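Side-chain contacts in L-hydantoinase (Arthrobacter aurescens, PDB 1GKR), which hydrolyses hydantoin derivatives, aryl-substituted ones more readily than alkyl ones, at a two-zinc centre, with a stereoselectivity that depends on the substrate: residues Phe97-Thr102 / Pro155-Ala160; Val4-Cys9 / Leu425-Gly430. One frame throughout, in Å; residues are numbered along the deposited sequence.

Contact 1. Residues Phe97-Thr102 / Pro155-Ala160; sequences FPPTTT and PGMFDA
Met157 meets Pro99 with its carbonyl and its CG, and Phe97 with its sulfur. The CG corner of the Pro99 ring points at the carbonyl of Met157, CG to O 3.2 Å, while Pro99 CG and Met157 CG lie 4.4 Å apart. Beyond that, the methionine chain runs out with its CG anti to the backbone N (chi1 -178°), which brings SD to 4.0 Å from Phe97 CB. A bend at chi3 (97°) then turns the terminal methyl away from Phe97. The phenyl ring of Phe97 leads off from the sulfur, so the touch is made by its CB and not by the aromatic face. Farther along, Thr101 reaches across with its methyl: CG2 stands 4.0 Å from Phe158 CE1, approaching the ring obliquely, and the two side chains pass alongside each other pointing opposite ways. The meetings are apolar apart from the approach of Pro99 CG to a carbonyl oxygen; no hydrogen bond crosses between the two loops. An inverse gamma turn centred on Thr100, with a weak bond from Thr101 N to Pro99 O, presents Pro99 and Thr101 to the other loop. Phe158 also packs on Ile95 and Met149, and its side chain lies about 9 Å from a bound zinc, so the Phe158 end of the contact comes near the metal centre, probably among the stereochemistry gate loops of hydantoinases. Asn131 holds the Thr101 carbonyl by a hydrogen bond. Residues 97-102 link strand 87-92 to helix 103-116; the loop holding Met157 and Phe158 runs between helices 132-140 and 163-176.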
loop_
_atom_site.group_PDB
_atom_site.type_symbol
_atom_site.label_atom_id
_atom_site.label_comp_id
_atom_site.label_asym_id
_atom_site.label_seq_id
_atom_site.Cartn_x
_atom_site.Cartn_y
_atom_site.Cartn_z
ATOM N N PHE A 97 26.090 31.254 -16.623
ATOM C CA PHE A 97 27.485 31.143 -16.998
ATOM C C PHE A 97 28.242 32.364 -16.539
ATOM O O PHE A 97 27.861 33.493 -16.852
ATOM C CB PHE A 97 27.691 30.990 -18.494
ATOM C CG PHE A 97 29.101 30.617 -18.844
ATOM C CD1 PHE A 97 29.517 29.284 -18.786
ATOM C CD2 PHE A 97 30.046 31.600 -19.137
ATOM C CE1 PHE A 97 30.857 28.937 -19.011
ATOM C CE2 PHE A 97 31.386 31.270 -19.362
ATOM C CZ PHE A 97 31.793 29.935 -19.298
ATOM N N PRO A 98 29.313 32.155 -15.762
ATOM C CA PRO A 98 29.753 30.817 -15.357
ATOM C C PRO A 98 28.767 30.164 -14.383
ATOM O O PRO A 98 28.030 30.847 -13.672
ATOM C CB PRO A 98 31.105 31.089 -14.716
ATOM C CG PRO A 98 30.897 32.424 -14.089
ATOM C CD PRO A 98 30.168 33.194 -15.165
ATOM N N PRO A 99 28.746 28.828 -14.338
ATOM C CA PRO A 99 27.862 28.058 -13.462
ATOM C C PRO A 99 28.172 28.355 -12.014
ATOM O O PRO A 99 29.337 28.435 -11.646
ATOM C CB PRO A 99 28.209 26.614 -13.802
ATOM C CG PRO A 99 28.732 26.700 -15.179
ATOM C CD PRO A 99 29.588 27.923 -15.126
ATOM N N THR A 100 27.144 28.508 -11.187
ATOM C CA THR A 100 27.391 28.774 -9.780
ATOM C C THR A 100 27.700 27.443 -9.085
ATOM O O THR A 100 26.948 26.989 -8.231
ATOM C CB THR A 100 26.180 29.441 -9.115
ATOM O OG1 THR A 100 25.671 30.478 -9.964
ATOM C CG2 THR A 100 26.597 30.052 -7.787
ATOM N N THR A 101 28.819 26.830 -9.465
ATOM C CA THR A 101 29.236 25.549 -8.911
ATOM C C THR A 101 30.555 25.637 -8.168
ATOM O O THR A 101 31.171 24.613 -7.854
ATOM C CB THR A 101 29.415 24.531 -10.015
ATOM O OG1 THR A 101 30.244 25.108 -11.028
ATOM C CG2 THR A 101 28.079 24.143 -10.615
ATOM N N THR A 102 30.966 26.863 -7.866
ATOM C CA THR A 102 32.221 27.126 -7.178
ATOM C C THR A 102 32.096 28.214 -6.139
ATOM O O THR A 102 31.278 29.116 -6.286
ATOM C CB THR A 102 33.248 27.592 -8.169
ATOM O OG1 THR A 102 33.677 26.472 -8.942
ATOM C CG2 THR A 102 34.421 28.234 -7.460
ATOM N N PRO A 155 23.636 21.208 -21.616
ATOM C CA PRO A 155 24.871 20.416 -21.551
ATOM C C PRO A 155 26.126 21.283 -21.696
ATOM O O PRO A 155 26.127 22.270 -22.443
ATOM C CB PRO A 155 24.700 19.424 -22.700
ATOM C CG PRO A 155 23.217 19.192 -22.705
ATOM C CD PRO A 155 22.678 20.602 -22.560
ATOM N N GLY A 156 27.182 20.905 -20.971
ATOM C CA GLY A 156 28.431 21.653 -20.989
ATOM C C GLY A 156 28.449 22.709 -19.888
ATOM O O GLY A 156 29.412 22.819 -19.121
ATOM N N MET A 157 27.368 23.484 -19.822
ATOM C CA MET A 157 27.187 24.537 -18.829
ATOM C C MET A 157 26.778 23.911 -17.476
ATOM O O MET A 157 27.480 24.064 -16.473
ATOM C CB MET A 157 26.121 25.511 -19.340
ATOM C CG MET A 157 25.843 26.693 -18.447
ATOM S SD MET A 157 25.099 28.031 -19.400
ATOM C CE MET A 157 23.337 27.787 -19.087
ATOM N N PHE A 158 25.650 23.201 -17.452
ATOM C CA PHE A 158 25.192 22.537 -16.233
ATOM C C PHE A 158 24.865 21.089 -16.599
ATOM O O PHE A 158 23.920 20.836 -17.351
ATOM C CB PHE A 158 23.946 23.229 -15.684
ATOM C CG PHE A 158 23.837 23.171 -14.190
ATOM C CD1 PHE A 158 24.424 24.155 -13.399
ATOM C CD2 PHE A 158 23.173 22.121 -13.565
ATOM C CE1 PHE A 158 24.351 24.095 -12.007
ATOM C CE2 PHE A 158 23.097 22.054 -12.173
ATOM C CZ PHE A 158 23.689 23.046 -11.394
ATOM N N ASP A 159 25.631 20.135 -16.074
ATOM C CA ASP A 159 25.398 18.729 -16.417
ATOM C C ASP A 159 24.571 17.936 -15.426
ATOM O O ASP A 159 24.502 18.256 -14.237
ATOM C CB ASP A 159 26.717 17.974 -16.602
ATOM C CG ASP A 159 27.752 18.776 -17.341
ATOM O OD1 ASP A 159 28.435 19.610 -16.695
ATOM O OD2 ASP A 159 27.868 18.576 -18.566
ATOM N N ALA A 160 23.953 16.877 -15.929
ATOM C CA ALA A 160 23.162 16.014 -15.082
ATOM C C ALA A 160 24.129 15.111 -14.316
ATOM O O ALA A 160 25.262 14.891 -14.750
ATOM C CB ALA A 160 22.231 15.183 -15.924
#

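Contact 2. Residues Val4-Cys9 / Leu425-Gly430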
loop_
_atom_site.group_PDB
_atom_site.type_symbol
_atom_site.label_atom_id
_atom_site.label_comp_id
_atom_site.label_asym_id
_atom_site.label_seq_id
_atom_site.Cartn_x
_atom_site.Cartn_y
_atom_site.Cartn_z
ATOM N N VAL A 4 6.397 53.088 10.147
ATOM C CA VAL A 4 5.178 53.014 9.349
ATOM C C VAL A 4 4.141 52.116 9.995
ATOM O O VAL A 4 4.477 51.165 10.701
ATOM C CB VAL A 4 5.471 52.507 7.904
ATOM C CG1 VAL A 4 6.295 51.263 7.957
ATOM C CG2 VAL A 4 4.169 52.227 7.155
ATOM N N ILE A 5 2.877 52.446 9.757
ATOM C CA ILE A 5 1.759 51.681 10.271
ATOM C C ILE A 5 0.823 51.378 9.118
ATOM O O ILE A 5 0.401 52.280 8.390
ATOM C CB ILE A 5 0.969 52.461 11.339
ATOM C CG1 ILE A 5 1.734 52.457 12.656
ATOM C CG2 ILE A 5 -0.403 51.825 11.564
ATOM C CD1 ILE A 5 1.032 53.228 13.751
ATOM N N VAL A 6 0.520 50.099 8.935
ATOM C CA VAL A 6 -0.399 49.690 7.885
ATOM C C VAL A 6 -1.640 49.338 8.675
ATOM O O VAL A 6 -1.631 48.378 9.449
ATOM C CB VAL A 6 0.092 48.433 7.142
ATOM C CG1 VAL A 6 -0.788 48.180 5.943
ATOM C CG2 VAL A 6 1.546 48.597 6.727
ATOM N N LYS A 7 -2.703 50.117 8.519
ATOM C CA LYS A 7 -3.891 49.808 9.284
ATOM C C LYS A 7 -5.092 49.302 8.520
ATOM O O LYS A 7 -5.197 49.483 7.304
ATOM C CB LYS A 7 -4.276 50.991 10.174
ATOM C CG LYS A 7 -4.340 52.340 9.535
ATOM C CD LYS A 7 -4.334 53.379 10.660
ATOM C CE LYS A 7 -4.792 54.748 10.176
ATOM N NZ LYS A 7 -6.196 54.728 9.629
ATOM N N ASN A 8 -5.980 48.643 9.266
ATOM C CA ASN A 8 -7.195 48.050 8.734
ATOM C C ASN A 8 -6.820 46.946 7.781
ATOM O O ASN A 8 -7.273 46.906 6.637
ATOM C CB ASN A 8 -8.038 49.100 8.025
ATOM C CG ASN A 8 -8.337 50.273 8.917
ATOM O OD1 ASN A 8 -8.782 50.098 10.051
ATOM N ND2 ASN A 8 -8.086 51.482 8.420
ATOM N N CYS A 9 -5.972 46.053 8.265
ATOM C CA CYS A 9 -5.528 44.936 7.457
ATOM C C CYS A 9 -6.376 43.739 7.774
ATOM O O CYS A 9 -6.785 43.552 8.914
ATOM C CB CYS A 9 -4.092 44.544 7.793
ATOM S SG CYS A 9 -2.859 45.801 7.598
ATOM N N LEU A 425 0.286 46.875 -3.876
ATOM C CA LEU A 425 1.291 47.569 -3.078
ATOM C C LEU A 425 2.168 46.438 -2.586
ATOM O O LEU A 425 1.674 45.405 -2.137
ATOM C CB LEU A 425 0.638 48.272 -1.879
ATOM C CG LEU A 425 1.371 49.088 -0.791
ATOM C CD1 LEU A 425 2.507 48.312 -0.161
ATOM C CD2 LEU A 425 1.887 50.357 -1.386
ATOM N N THR A 426 3.470 46.601 -2.703
ATOM C CA THR A 426 4.340 45.566 -2.212
ATOM C C THR A 426 5.500 46.245 -1.526
ATOM O O THR A 426 6.092 47.179 -2.073
ATOM C CB THR A 426 4.812 44.604 -3.350
ATOM O OG1 THR A 426 6.237 44.501 -3.334
ATOM C CG2 THR A 426 4.326 45.063 -4.696
ATOM N N MET A 427 5.778 45.825 -0.295
ATOM C CA MET A 427 6.885 46.409 0.433
ATOM C C MET A 427 7.787 45.352 1.019
ATOM O O MET A 427 7.331 44.262 1.398
ATOM C CB MET A 427 6.399 47.335 1.558
ATOM C CG MET A 427 5.778 46.670 2.779
ATOM S SD MET A 427 5.873 47.726 4.294
ATOM C CE MET A 427 4.685 48.984 3.954
ATOM N N VAL A 428 9.080 45.657 1.051
ATOM C CA VAL A 428 10.021 44.736 1.655
ATOM C C VAL A 428 10.793 45.521 2.704
ATOM O O VAL A 428 11.201 46.664 2.465
ATOM C CB VAL A 428 10.967 44.047 0.612
ATOM C CG1 VAL A 428 10.569 44.439 -0.770
ATOM C CG2 VAL A 428 12.424 44.350 0.914
ATOM N N ARG A 429 10.943 44.904 3.877
ATOM C CA ARG A 429 11.629 45.504 5.006
ATOM C C ARG A 429 11.144 46.924 5.315
ATOM O O ARG A 429 11.929 47.856 5.525
ATOM C CB ARG A 429 13.139 45.462 4.782
ATOM C CG ARG A 429 13.707 44.083 5.018
ATOM C CD ARG A 429 15.183 43.988 4.671
ATOM N NE ARG A 429 15.412 44.109 3.237
ATOM C CZ ARG A 429 15.812 45.221 2.632
ATOM N NH1 ARG A 429 16.034 46.316 3.341
ATOM N NH2 ARG A 429 15.978 45.242 1.316
ATOM N N GLY A 430 9.826 47.075 5.335
ATOM C CA GLY A 430 9.246 48.358 5.659
ATOM C C GLY A 430 9.236 49.445 4.600
ATOM O O GLY A 430 8.778 50.551 4.888
#
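The small beta domain beside the barrel draws strands from both the N-terminal and C-terminal parts of the chain, and here Val4 and Val6 of strand 2-7 meet Met427 near the end of strand 418-428 and the backbone of Gly430 in the turn that follows. The two strands are not hydrogen-bonded to each other; they meet through side chains. Val6 CG2 touches the methyl of Met427, CG2 to CE 4.2 Å, an apolar contact made by the end of the methionine chain. Met427 delivers that methyl through a turn at its last torsion (chi3 72°), and both Val6 and Met427 also rest on Leu389 of strand 389-393. At the other end, Val4 CG1 comes to 4.0 Å from the carbonyl O of Gly430. A chi1 of 50° turns CG1 toward that carbonyl, while CG2 lies anti to the backbone N. Arg429 and Gly430 form a type I' turn that leads into strand 431-435; Asp388 accepts the backbone N-H of Arg429, and Asp120 forms a salt bridge with its side chain. Val4 and Val6 bond through their backbones to Val24 and Ile22 of strand 16-25. Apolar side chains joining N-terminal and C-terminal strands in this way are characteristic of the beta-sandwich domain of hydantoinases and dihydropyrimidinases.

The two contacts share no helix or strand and lie on opposite sides of the chain's centre, their own centres about 39 Å apart and their nearest atoms about 21 Å. Contact 1 is a surface meeting of two irregular loops, burying 208 Å² and mixing proline, thioether, methyl and aromatic groups; of its touching residues just Phe158, the one nearing the zinc centre, is buried. Contact 2 is buried and smaller, 111 Å², with beta strands supplying aliphatic groups and a methionine methyl, and a turn its carbonyl, away from the annotated sites. Contact 1 thus brings together loops of the catalytic domain, whereas contact 2 joins a strand near the N terminus to one in the C-terminal part.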